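Local structure of LP04448p (Drosophila melanogaster, 2QK2) at residues A[14-19]-A[37-42]; A[77-82]-A[118-123]; A[198-203]-A[225-230]. The protein probably binds tubulin through its TOG domains and is thought to promote microtubule growth at plus ends. All coordinates share one frame; numbering follows the deposited sequence.

Contact 1: A[14-19]-A[37-42]; sequences SKMPKD and EVLEKL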
ATOM      1  N   SER A  14      -0.179 -25.477   5.220  1.00 35.16           N
ATOM      2  CA  SER A  14      -0.586 -26.876   5.307  1.00 37.77           C
ATOM      3  C   SER A  14      -2.032 -27.026   5.757  1.00 37.82           C
ATOM      4  O   SER A  14      -2.577 -28.126   5.738  1.00 39.39           O
ATOM      5  CB  SER A  14       0.331 -27.638   6.267  1.00 37.93           C
ATOM      6  OG  SER A  14       0.276 -27.088   7.570  1.00 42.40           O
ATOM      7  N   LYS A  15      -2.658 -25.917   6.145  1.00 38.02           N
ATOM      8  CA  LYS A  15      -4.039 -25.953   6.612  1.00 36.96           C
ATOM      9  C   LYS A  15      -5.065 -25.574   5.562  1.00 36.07           C
ATOM     10  O   LYS A  15      -6.263 -25.743   5.770  1.00 36.53           O
ATOM     11  CB  LYS A  15      -4.211 -25.040   7.822  1.00 38.97           C
ATOM     12  CG  LYS A  15      -3.417 -25.471   9.034  1.00 41.10           C
ATOM     13  CD  LYS A  15      -3.745 -24.594  10.222  1.00 45.45           C
ATOM     14  CE  LYS A  15      -3.001 -25.049  11.457  1.00 49.14           C
ATOM     15  NZ  LYS A  15      -3.393 -24.227  12.634  1.00 55.01           N
HETATM   16  N   MSE A  16      -4.610 -25.058   4.431  1.00 36.20           N
HETATM   17  CA  MSE A  16      -5.542 -24.673   3.386  1.00 34.86           C
HETATM   18  C   MSE A  16      -6.195 -25.861   2.715  1.00 33.62           C
HETATM   19  O   MSE A  16      -5.616 -26.938   2.632  1.00 33.14           O
HETATM   20  CB  MSE A  16      -4.836 -23.810   2.357  1.00 37.23           C
HETATM   21  CG  MSE A  16      -4.978 -22.333   2.676  1.00 38.10           C
HETATM   22 SE   MSE A  16      -3.476 -21.401   2.069  1.00 45.64          SE
HETATM   23  CE  MSE A  16      -3.779 -21.557   0.179  1.00 41.97           C
ATOM     24  N   PRO A  17      -7.428 -25.680   2.229  1.00 33.98           N
ATOM     25  CA  PRO A  17      -8.140 -26.771   1.565  1.00 33.73           C
ATOM     26  C   PRO A  17      -7.378 -27.286   0.350  1.00 35.14           C
ATOM     27  O   PRO A  17      -6.749 -26.513  -0.380  1.00 32.70           O
ATOM     28  CB  PRO A  17      -9.481 -26.134   1.203  1.00 34.96           C
ATOM     29  CG  PRO A  17      -9.120 -24.703   0.976  1.00 35.74           C
ATOM     30  CD  PRO A  17      -8.181 -24.417   2.125  1.00 33.92           C
ATOM     31  N   LYS A  18      -7.442 -28.595   0.134  1.00 34.73           N
ATOM     32  CA  LYS A  18      -6.745 -29.212  -0.982  1.00 35.76           C
ATOM     33  C   LYS A  18      -7.248 -28.716  -2.337  1.00 34.01           C
ATOM     34  O   LYS A  18      -6.628 -28.979  -3.363  1.00 34.94           O
ATOM     35  CB  LYS A  18      -6.867 -30.740  -0.902  1.00 40.01           C
ATOM     36  CG  LYS A  18      -8.239 -31.294  -1.258  1.00 45.89           C
ATOM     37  CD  LYS A  18      -8.296 -32.811  -1.058  1.00 51.04           C
ATOM     38  CE  LYS A  18      -7.212 -33.537  -1.856  1.00 52.02           C
ATOM     39  NZ  LYS A  18      -7.179 -35.008  -1.572  1.00 54.11           N
ATOM     40  N   ASP A  19      -8.369 -28.001  -2.350  1.00 30.79           N
ATOM     41  CA  ASP A  19      -8.894 -27.483  -3.612  1.00 28.59           C
ATOM     42  C   ASP A  19      -8.865 -25.951  -3.650  1.00 25.09           C
ATOM     43  O   ASP A  19      -9.510 -25.320  -4.489  1.00 24.15           O
ATOM     44  CB  ASP A  19     -10.320 -27.995  -3.848  1.00 30.51           C
ATOM     45  CG  ASP A  19     -11.284 -27.575  -2.755  1.00 33.50           C
ATOM     46  OD1 ASP A  19     -10.835 -26.984  -1.747  1.00 34.82           O
ATOM     47  OD2 ASP A  19     -12.495 -27.838  -2.905  1.00 34.69           O
ATOM     48  N   GLU A  37     -12.735 -17.210   1.508  1.00 26.56           N
ATOM     49  CA  GLU A  37     -13.376 -17.220   2.832  1.00 27.52           C
ATOM     50  C   GLU A  37     -12.546 -18.019   3.818  1.00 26.67           C
ATOM     51  O   GLU A  37     -12.255 -17.567   4.926  1.00 24.97           O
ATOM     52  CB  GLU A  37     -14.743 -17.894   2.792  1.00 31.76           C
ATOM     53  CG  GLU A  37     -15.885 -17.065   2.298  1.00 41.26           C
ATOM     54  CD  GLU A  37     -17.208 -17.755   2.580  1.00 45.38           C
ATOM     55  OE1 GLU A  37     -17.560 -17.892   3.775  1.00 48.01           O
ATOM     56  OE2 GLU A  37     -17.883 -18.175   1.618  1.00 47.81           O
ATOM     57  N   VAL A  38     -12.207 -19.238   3.414  1.00 25.97           N
ATOM     58  CA  VAL A  38     -11.424 -20.127   4.253  1.00 25.31           C
ATOM     59  C   VAL A  38     -10.069 -19.511   4.571  1.00 24.17           C
ATOM     60  O   VAL A  38      -9.612 -19.560   5.710  1.00 23.97           O
ATOM     61  CB  VAL A  38     -11.228 -21.497   3.566  1.00 26.23           C
ATOM     62  CG1 VAL A  38     -10.324 -22.379   4.403  1.00 26.75           C
ATOM     63  CG2 VAL A  38     -12.582 -22.175   3.384  1.00 28.33           C
ATOM     64  N   LEU A  39      -9.431 -18.926   3.561  1.00 23.46           N
ATOM     65  CA  LEU A  39      -8.129 -18.302   3.758  1.00 23.30           C
ATOM     66  C   LEU A  39      -8.241 -17.118   4.711  1.00 24.50           C
ATOM     67  O   LEU A  39      -7.453 -16.988   5.648  1.00 22.51           O
ATOM     68  CB  LEU A  39      -7.551 -17.816   2.427  1.00 22.34           C
ATOM     69  CG  LEU A  39      -6.256 -16.996   2.519  1.00 22.38           C
ATOM     70  CD1 LEU A  39      -5.127 -17.847   3.090  1.00 21.32           C
ATOM     71  CD2 LEU A  39      -5.891 -16.483   1.131  1.00 18.08           C
ATOM     72  N   GLU A  40      -9.221 -16.252   4.474  1.00 26.72           N
ATOM     73  CA  GLU A  40      -9.375 -15.091   5.338  1.00 30.76           C
ATOM     74  C   GLU A  40      -9.532 -15.502   6.798  1.00 31.32           C
ATOM     75  O   GLU A  40      -9.015 -14.832   7.692  1.00 30.29           O
ATOM     76  CB  GLU A  40     -10.566 -14.233   4.912  1.00 31.87           C
ATOM     77  CG  GLU A  40     -10.555 -12.870   5.601  1.00 39.00           C
ATOM     78  CD  GLU A  40     -11.563 -11.892   5.023  1.00 44.17           C
ATOM     79  OE1 GLU A  40     -11.649 -11.779   3.775  1.00 46.25           O
ATOM     80  OE2 GLU A  40     -12.259 -11.224   5.820  1.00 47.72           O
ATOM     81  N   LYS A  41     -10.232 -16.607   7.041  1.00 32.41           N
ATOM     82  CA  LYS A  41     -10.428 -17.080   8.411  1.00 34.79           C
ATOM     83  C   LYS A  41      -9.119 -17.602   9.002  1.00 34.46           C
ATOM     84  O   LYS A  41      -8.811 -17.354  10.175  1.00 34.13           O
ATOM     85  CB  LYS A  41     -11.489 -18.179   8.464  1.00 37.81           C
ATOM     86  CG  LYS A  41     -11.777 -18.658   9.883  1.00 44.91           C
ATOM     87  CD  LYS A  41     -12.774 -19.804   9.911  1.00 47.94           C
ATOM     88  CE  LYS A  41     -13.047 -20.255  11.338  1.00 50.53           C
ATOM     89  NZ  LYS A  41     -13.942 -21.450  11.370  1.00 53.98           N
ATOM     90  N   LEU A  42      -8.355 -18.336   8.197  1.00 31.73           N
ATOM     91  CA  LEU A  42      -7.071 -18.855   8.653  1.00 30.13           C
ATOM     92  C   LEU A  42      -6.161 -17.692   9.042  1.00 30.19           C
ATOM     93  O   LEU A  42      -5.495 -17.736  10.074  1.00 30.35           O
ATOM     94  CB  LEU A  42      -6.388 -19.669   7.550  1.00 29.65           C
ATOM     95  CG  LEU A  42      -6.954 -21.056   7.244  1.00 32.04           C
ATOM     96  CD1 LEU A  42      -6.229 -21.660   6.043  1.00 30.26           C
ATOM     97  CD2 LEU A  42      -6.805 -21.941   8.480  1.00 31.22           C
TER

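Contact 2: A[77-82]-A[118-123]; sequences AGKCLA and LREAID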
ATOM      1  N   ALA A  77      -9.720 -10.536  -1.675  1.00 16.49           N
ATOM      2  CA  ALA A  77      -8.345 -10.877  -2.024  1.00 17.70           C
ATOM      3  C   ALA A  77      -7.388  -9.798  -1.501  1.00 17.01           C
ATOM      4  O   ALA A  77      -6.280 -10.100  -1.058  1.00 16.20           O
ATOM      5  CB  ALA A  77      -8.211 -11.026  -3.540  1.00 14.71           C
ATOM      6  N   GLY A  78      -7.820  -8.541  -1.557  1.00 16.55           N
ATOM      7  CA  GLY A  78      -6.997  -7.459  -1.053  1.00 17.46           C
ATOM      8  C   GLY A  78      -6.817  -7.603   0.448  1.00 20.08           C
ATOM      9  O   GLY A  78      -5.711  -7.470   0.969  1.00 21.56           O
ATOM     10  N   LYS A  79      -7.910  -7.893   1.147  1.00 19.04           N
ATOM     11  CA  LYS A  79      -7.873  -8.065   2.595  1.00 20.60           C
ATOM     12  C   LYS A  79      -6.935  -9.218   2.962  1.00 20.29           C
ATOM     13  O   LYS A  79      -6.077  -9.083   3.834  1.00 20.33           O
ATOM     14  CB  LYS A  79      -9.284  -8.346   3.125  1.00 22.33           C
ATOM     15  CG  LYS A  79      -9.361  -8.502   4.635  1.00 26.86           C
ATOM     16  CD  LYS A  79      -8.991  -7.202   5.321  1.00 32.49           C
ATOM     17  CE  LYS A  79      -9.135  -7.300   6.831  1.00 35.49           C
ATOM     18  NZ  LYS A  79      -8.802  -5.994   7.480  1.00 37.19           N
ATOM     19  N   CYS A  80      -7.099 -10.354   2.293  1.00 19.16           N
ATOM     20  CA  CYS A  80      -6.242 -11.509   2.557  1.00 18.84           C
ATOM     21  C   CYS A  80      -4.765 -11.177   2.337  1.00 17.15           C
ATOM     22  O   CYS A  80      -3.908 -11.615   3.101  1.00 16.78           O
ATOM     23  CB  CYS A  80      -6.632 -12.684   1.653  1.00 18.74           C
ATOM     24  SG  CYS A  80      -8.144 -13.544   2.147  1.00 22.89           S
ATOM     25  N   LEU A  81      -4.469 -10.407   1.291  1.00 16.61           N
ATOM     26  CA  LEU A  81      -3.093 -10.038   0.989  1.00 17.32           C
ATOM     27  C   LEU A  81      -2.531  -9.167   2.114  1.00 19.71           C
ATOM     28  O   LEU A  81      -1.371  -9.313   2.512  1.00 19.12           O
ATOM     29  CB  LEU A  81      -3.023  -9.291  -0.347  1.00 17.16           C
ATOM     30  CG  LEU A  81      -1.622  -8.973  -0.884  1.00 20.67           C
ATOM     31  CD1 LEU A  81      -0.810 -10.257  -1.043  1.00 20.53           C
ATOM     32  CD2 LEU A  81      -1.745  -8.262  -2.218  1.00 19.39           C
ATOM     33  N   ALA A  82      -3.367  -8.272   2.629  1.00 18.61           N
ATOM     34  CA  ALA A  82      -2.969  -7.389   3.722  1.00 20.60           C
ATOM     35  C   ALA A  82      -2.646  -8.209   4.972  1.00 21.66           C
ATOM     36  O   ALA A  82      -1.616  -7.999   5.607  1.00 22.12           O
ATOM     37  CB  ALA A  82      -4.092  -6.393   4.029  1.00 19.21           C
ATOM     38  N   LEU A 118      -7.528  -2.307  -0.724  1.00 21.31           N
ATOM     39  CA  LEU A 118      -6.286  -2.062  -1.456  1.00 22.18           C
ATOM     40  C   LEU A 118      -5.316  -1.250  -0.598  1.00 23.37           C
ATOM     41  O   LEU A 118      -4.117  -1.545  -0.561  1.00 22.19           O
ATOM     42  CB  LEU A 118      -6.556  -1.315  -2.764  1.00 19.50           C
ATOM     43  CG  LEU A 118      -7.281  -2.077  -3.871  1.00 23.60           C
ATOM     44  CD1 LEU A 118      -7.480  -1.163  -5.076  1.00 20.66           C
ATOM     45  CD2 LEU A 118      -6.474  -3.300  -4.268  1.00 25.25           C
ATOM     46  N   ARG A 119      -5.828  -0.225   0.082  1.00 22.08           N
ATOM     47  CA  ARG A 119      -4.981   0.598   0.943  1.00 22.58           C
ATOM     48  C   ARG A 119      -4.364  -0.270   2.036  1.00 22.84           C
ATOM     49  O   ARG A 119      -3.166  -0.200   2.292  1.00 22.36           O
ATOM     50  CB  ARG A 119      -5.789   1.722   1.594  1.00 23.29           C
ATOM     51  CG  ARG A 119      -6.211   2.833   0.647  1.00 24.32           C
ATOM     52  CD  ARG A 119      -6.978   3.919   1.403  1.00 23.14           C
ATOM     53  NE  ARG A 119      -7.418   4.991   0.515  1.00 25.61           N
ATOM     54  CZ  ARG A 119      -8.235   5.975   0.884  1.00 28.64           C
ATOM     55  NH1 ARG A 119      -8.695   6.020   2.129  1.00 27.22           N
ATOM     56  NH2 ARG A 119      -8.608   6.899   0.008  1.00 26.88           N
ATOM     57  N   GLU A 120      -5.190  -1.085   2.684  1.00 23.00           N
ATOM     58  CA  GLU A 120      -4.695  -1.959   3.741  1.00 25.14           C
ATOM     59  C   GLU A 120      -3.591  -2.862   3.216  1.00 22.74           C
ATOM     60  O   GLU A 120      -2.558  -3.039   3.862  1.00 22.69           O
ATOM     61  CB  GLU A 120      -5.819  -2.828   4.299  1.00 27.42           C
ATOM     62  CG  GLU A 120      -6.777  -2.097   5.195  1.00 36.65           C
ATOM     63  CD  GLU A 120      -7.848  -3.019   5.745  1.00 41.86           C
ATOM     64  OE1 GLU A 120      -7.487  -4.091   6.282  1.00 46.39           O
ATOM     65  OE2 GLU A 120      -9.043  -2.672   5.646  1.00 45.81           O
ATOM     66  N   ALA A 121      -3.813  -3.423   2.032  1.00 21.59           N
ATOM     67  CA  ALA A 121      -2.839  -4.320   1.432  1.00 21.01           C
ATOM     68  C   ALA A 121      -1.528  -3.625   1.104  1.00 20.89           C
ATOM     69  O   ALA A 121      -0.465  -4.082   1.525  1.00 20.01           O
ATOM     70  CB  ALA A 121      -3.417  -4.967   0.170  1.00 17.15           C
ATOM     71  N   ILE A 122      -1.584  -2.523   0.361  1.00 19.45           N
ATOM     72  CA  ILE A 122      -0.343  -1.853   0.010  1.00 20.87           C
ATOM     73  C   ILE A 122       0.373  -1.284   1.236  1.00 21.02           C
ATOM     74  O   ILE A 122       1.605  -1.241   1.270  1.00 19.96           O
ATOM     75  CB  ILE A 122      -0.563  -0.759  -1.079  1.00 22.91           C
ATOM     76  CG1 ILE A 122       0.784  -0.405  -1.716  1.00 24.02           C
ATOM     77  CG2 ILE A 122      -1.208   0.486  -0.483  1.00 22.44           C
ATOM     78  CD1 ILE A 122       0.659   0.390  -2.988  1.00 26.65           C
ATOM     79  N   ASP A 123      -0.385  -0.878   2.253  1.00 20.40           N
ATOM     80  CA  ASP A 123       0.223  -0.342   3.469  1.00 21.99           C
ATOM     81  C   ASP A 123       0.972  -1.446   4.238  1.00 23.54           C
ATOM     82  O   ASP A 123       2.101  -1.245   4.697  1.00 23.72           O
ATOM     83  CB  ASP A 123      -0.843   0.290   4.379  1.00 21.71           C
ATOM     84  CG  ASP A 123      -1.353   1.644   3.852  1.00 23.62           C
ATOM     85  OD1 ASP A 123      -0.869   2.120   2.801  1.00 23.20           O
ATOM     86  OD2 ASP A 123      -2.242   2.234   4.499  1.00 23.68           O
TER

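Contact 3: A[198-203]-A[225-230]; sequences EALGTL and AKIKEC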
ATOM      1  N   GLU A 198      -1.286  16.624   0.707  1.00 22.77           N
ATOM      2  CA  GLU A 198      -1.184  15.839   1.937  1.00 24.20           C
ATOM      3  C   GLU A 198       0.149  15.101   2.007  1.00 22.83           C
ATOM      4  O   GLU A 198       0.784  15.045   3.062  1.00 24.36           O
ATOM      5  CB  GLU A 198      -2.335  14.835   2.036  1.00 26.34           C
ATOM      6  CG  GLU A 198      -2.460  14.213   3.422  1.00 30.64           C
ATOM      7  CD  GLU A 198      -3.718  13.382   3.585  1.00 33.00           C
ATOM      8  OE1 GLU A 198      -4.723  13.670   2.905  1.00 33.72           O
ATOM      9  OE2 GLU A 198      -3.710  12.450   4.413  1.00 36.97           O
ATOM     10  N   ALA A 199       0.579  14.552   0.876  1.00 22.62           N
ATOM     11  CA  ALA A 199       1.842  13.827   0.814  1.00 23.51           C
ATOM     12  C   ALA A 199       3.012  14.784   1.034  1.00 24.17           C
ATOM     13  O   ALA A 199       3.959  14.476   1.768  1.00 23.58           O
ATOM     14  CB  ALA A 199       1.981  13.129  -0.544  1.00 20.25           C
ATOM     15  N   LEU A 200       2.944  15.942   0.385  1.00 24.13           N
ATOM     16  CA  LEU A 200       3.993  16.950   0.502  1.00 23.62           C
ATOM     17  C   LEU A 200       4.100  17.467   1.936  1.00 22.08           C
ATOM     18  O   LEU A 200       5.199  17.632   2.467  1.00 22.83           O
ATOM     19  CB  LEU A 200       3.711  18.118  -0.449  1.00 24.19           C
ATOM     20  CG  LEU A 200       4.464  18.272  -1.778  1.00 27.08           C
ATOM     21  CD1 LEU A 200       5.455  17.142  -2.004  1.00 25.17           C
ATOM     22  CD2 LEU A 200       3.456  18.361  -2.899  1.00 25.26           C
ATOM     23  N   GLY A 201       2.953  17.720   2.558  1.00 22.04           N
ATOM     24  CA  GLY A 201       2.953  18.213   3.924  1.00 23.42           C
ATOM     25  C   GLY A 201       3.537  17.188   4.878  1.00 25.99           C
ATOM     26  O   GLY A 201       4.267  17.527   5.815  1.00 25.44           O
ATOM     27  N   THR A 202       3.219  15.919   4.643  1.00 25.90           N
ATOM     28  CA  THR A 202       3.729  14.859   5.500  1.00 24.76           C
ATOM     29  C   THR A 202       5.236  14.762   5.300  1.00 24.56           C
ATOM     30  O   THR A 202       5.987  14.550   6.253  1.00 25.69           O
ATOM     31  CB  THR A 202       3.054  13.508   5.169  1.00 24.72           C
ATOM     32  OG1 THR A 202       1.630  13.666   5.236  1.00 22.40           O
ATOM     33  CG2 THR A 202       3.480  12.437   6.168  1.00 23.73           C
ATOM     34  N   LEU A 203       5.679  14.935   4.058  1.00 23.69           N
ATOM     35  CA  LEU A 203       7.099  14.878   3.748  1.00 24.52           C
ATOM     36  C   LEU A 203       7.868  15.953   4.514  1.00 26.19           C
ATOM     37  O   LEU A 203       8.972  15.703   4.994  1.00 26.38           O
ATOM     38  CB  LEU A 203       7.329  15.061   2.249  1.00 24.29           C
ATOM     39  CG  LEU A 203       8.793  15.009   1.802  1.00 27.64           C
ATOM     40  CD1 LEU A 203       9.377  13.631   2.120  1.00 28.00           C
ATOM     41  CD2 LEU A 203       8.889  15.294   0.309  1.00 29.91           C
ATOM     42  N   ALA A 225      -0.213  26.860   1.082  1.00 28.85           N
ATOM     43  CA  ALA A 225      -1.103  26.920   2.238  1.00 29.59           C
ATOM     44  C   ALA A 225      -1.732  25.551   2.497  1.00 29.55           C
ATOM     45  O   ALA A 225      -1.834  25.115   3.649  1.00 29.00           O
ATOM     46  CB  ALA A 225      -2.191  27.963   2.009  1.00 30.60           C
ATOM     47  N   LYS A 226      -2.165  24.884   1.428  1.00 28.55           N
ATOM     48  CA  LYS A 226      -2.766  23.555   1.554  1.00 30.46           C
ATOM     49  C   LYS A 226      -1.733  22.608   2.148  1.00 29.68           C
ATOM     50  O   LYS A 226      -2.027  21.840   3.063  1.00 28.63           O
ATOM     51  CB  LYS A 226      -3.185  23.009   0.190  1.00 32.64           C
ATOM     52  CG  LYS A 226      -4.263  23.793  -0.504  1.00 39.48           C
ATOM     53  CD  LYS A 226      -4.764  23.041  -1.734  1.00 45.18           C
ATOM     54  CE  LYS A 226      -5.770  23.869  -2.522  1.00 48.23           C
ATOM     55  NZ  LYS A 226      -5.132  25.044  -3.187  1.00 52.00           N
ATOM     56  N   ILE A 227      -0.519  22.674   1.611  1.00 28.39           N
ATOM     57  CA  ILE A 227       0.574  21.834   2.073  1.00 27.46           C
ATOM     58  C   ILE A 227       0.855  22.064   3.558  1.00 28.62           C
ATOM     59  O   ILE A 227       0.987  21.107   4.324  1.00 26.72           O
ATOM     60  CB  ILE A 227       1.852  22.109   1.251  1.00 25.60           C
ATOM     61  CG1 ILE A 227       1.626  21.670  -0.203  1.00 24.31           C
ATOM     62  CG2 ILE A 227       3.054  21.385   1.868  1.00 25.64           C
ATOM     63  CD1 ILE A 227       2.759  22.045  -1.141  1.00 24.22           C
ATOM     64  N   LYS A 228       0.943  23.328   3.969  1.00 28.48           N
ATOM     65  CA  LYS A 228       1.209  23.624   5.378  1.00 30.26           C
ATOM     66  C   LYS A 228       0.080  23.150   6.284  1.00 29.81           C
ATOM     67  O   LYS A 228       0.329  22.712   7.405  1.00 31.16           O
ATOM     68  CB  LYS A 228       1.469  25.121   5.583  1.00 31.73           C
ATOM     69  CG  LYS A 228       2.955  25.459   5.731  1.00 37.03           C
ATOM     70  CD  LYS A 228       3.791  24.841   4.604  1.00 39.55           C
ATOM     71  CE  LYS A 228       5.284  25.156   4.735  1.00 41.67           C
ATOM     72  NZ  LYS A 228       5.903  24.658   6.001  1.00 41.19           N
ATOM     73  N   GLU A 229      -1.158  23.234   5.812  1.00 31.12           N
ATOM     74  CA  GLU A 229      -2.280  22.761   6.613  1.00 34.54           C
ATOM     75  C   GLU A 229      -2.068  21.273   6.874  1.00 34.64           C
ATOM     76  O   GLU A 229      -2.123  20.808   8.016  1.00 34.55           O
ATOM     77  CB  GLU A 229      -3.597  22.944   5.869  1.00 37.34           C
ATOM     78  CG  GLU A 229      -4.227  24.302   6.029  1.00 46.03           C
ATOM     79  CD  GLU A 229      -5.610  24.358   5.417  1.00 49.70           C
ATOM     80  OE1 GLU A 229      -5.716  24.375   4.169  1.00 51.83           O
ATOM     81  OE2 GLU A 229      -6.591  24.369   6.189  1.00 53.61           O
ATOM     82  N   CYS A 230      -1.825  20.530   5.798  1.00 33.00           N
ATOM     83  CA  CYS A 230      -1.596  19.097   5.902  1.00 32.97           C
ATOM     84  C   CYS A 230      -0.379  18.826   6.778  1.00 33.75           C
ATOM     85  O   CYS A 230      -0.389  17.907   7.596  1.00 34.74           O
ATOM     86  CB  CYS A 230      -1.391  18.498   4.511  1.00 31.37           C
ATOM     87  SG  CYS A 230      -2.861  18.584   3.461  1.00 35.20           S
TER

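Contact 1: A[14-19]-A[37-42]
One backbone bond grips Val-38 O, from Leu-42 N at 3.0 Å, within helix 29-45; Val-38 and Leu-42, one helical turn apart, both face the loop. Across the gap between 14-19 and 37-42 the meeting is apolar. Leu-42 points its CB at the loop, with CG anti to the carbonyl carbon (chi1 -74°), and divides its branches: CD1 lies 3.7 Å from CG of Met-16, a selenomethionine, crossing that chain obliquely, while CD2 lies 4.1 Å from Lys-15 CB. The Lys-15 chain then runs on extended, away from the helix. Met-16 bends at chi2 (149°), so that SE comes alongside Leu-39 and meets its CD1 at 4.0 Å. Pro-17 and Val-38 approach tip to tip, CD to CG1, at 3.7 Å. Leu-57 of helix 55-67 touches both Met-16 and Leu-39, which ties the loop to the next helix as well. With just 227 Å² buried and methyl, methylene and selenium atoms doing the touching, the loop is held here by dispersion and solvent exclusion, not by directed bonds between the segments.

Contact 2: A[77-82]-A[118-123]
Lys-79 leaves helix 71-88 with its CB directed away from helix 112-126 and has to turn back to reach it. CG stands anti to the backbone N (chi1 -178°) and packs against the side chain of Glu-40 from helix 29-45. The bend at chi2 (64°) then swings the rest of the chain across. CD comes to 3.6 Å from Glu-120 OE1, CE lies equally near that oxygen, and NZ ends on it at 2.6 Å, forming a salt bridge and hydrogen bond on the syn lone pair, the side of the other carboxylate oxygen. Glu-120 contributes a chain extended beyond CG that crosses the lysine obliquely, its own CB pointing toward the partner helix.

Beside this salt bridge the helices meet through small residues. Ala-82 CB rests 3.6 Å from Ala-121 CA and is 4.0 Å from Glu-120 CB. Ala-121 CB sits 3.5 Å from Gly-78 O, the same carbonyl that accepts the helical bond of Ala-82 N, so Gly-78 also lies in the interface. The small alanines let the backbones come close: the CA atoms of Ala-82 and Ala-121 lie 3.8 Å apart and the axes pass at 7.6 Å, with their N-to-C directions only 25° apart. On its other flank Cys-80 packs against helix 29-45, while Ile-122 and Asp-123 lean on Phe-156 of helix 147-161, so this pair is one layer in a longer stack. Near-parallel helices laid side by side, closely packed through glycine and alanine with a salt bridge at the margin, fit the HEAT-repeat solenoid of a TOG domain.

Contact 3: A[198-203]-A[225-230]
Apolar packing between helix 190-207 and helix 221-233 centres on Ile-227 and Leu-200, whose side chains cross obliquely. Ile-227 CG2, anti to the backbone N, lies 4.1 Å from Leu-200 CB and still closer, 3.7 Å, to the backbone N of Gly-201, while CD1 reaches along Leu-200 to its CB and CD2. Leu-200, nearly eclipsed at chi2 (1°), also packs on Leu-181 of helix 171-185. An alanine in place of Ile-227 would remove both branches and would probably loosen the packing against Leu-200 and the Gly-201 backbone.

Sulfur contact comes from Cys-230, whose CB points at the opposite helix and whose SG settles 3.6 Å from Glu-198 CA, against the backbone and the base of that side chain.

A weak CA-H...O contact joins Gly-201 CA to Ile-227 O at 3.5 Å, with 124° at the hydrogen. Glycine is what permits it: a CB at position 201 would fall 2.6 Å from Ile-227 O, a clash.

The best-held acceptor is gripped from within its own helix: Glu-198 O takes two bonds, from Thr-202 N at 3.0 Å and from Thr-202 OG1 at 2.7 Å, the hydroxyl coming from above the carbonyl plane. That bond satisfies a buried hydroxyl without calling on the other helix.

The axes pass at 7.3 Å with a crossing angle of -58°, a closeness that the missing side chain of Gly-201 permits. Shape, with one weak CH donor and a sulfur set against the backbone and CB of Glu-198, therefore does the joining, and no charged pair between the segments adds to it.

In the fold
Contacts 2 and 3 are buried, whereas contact 1 lies at the surface near one end of the chain; contacts 1 and 3 fall on opposite sides of its centre, 43 Å apart between centres. Contact 1 sets a loop against a helix, the other two set helix against helix. Helix 29-45 links contact 1 to contact 2, since Leu-39 and Glu-40 pack on Cys-80 and Lys-79; contact 3 stays about 8 Å from contact 2 at the nearest atoms. Small residues line both helix pairs, but only at Gly-201 would a CB clash. Apolar side chains carry surface contact 1; near-parallel contact 2 adds a salt bridge, steeply crossing contact 3 a CH...O and a sulfur contact.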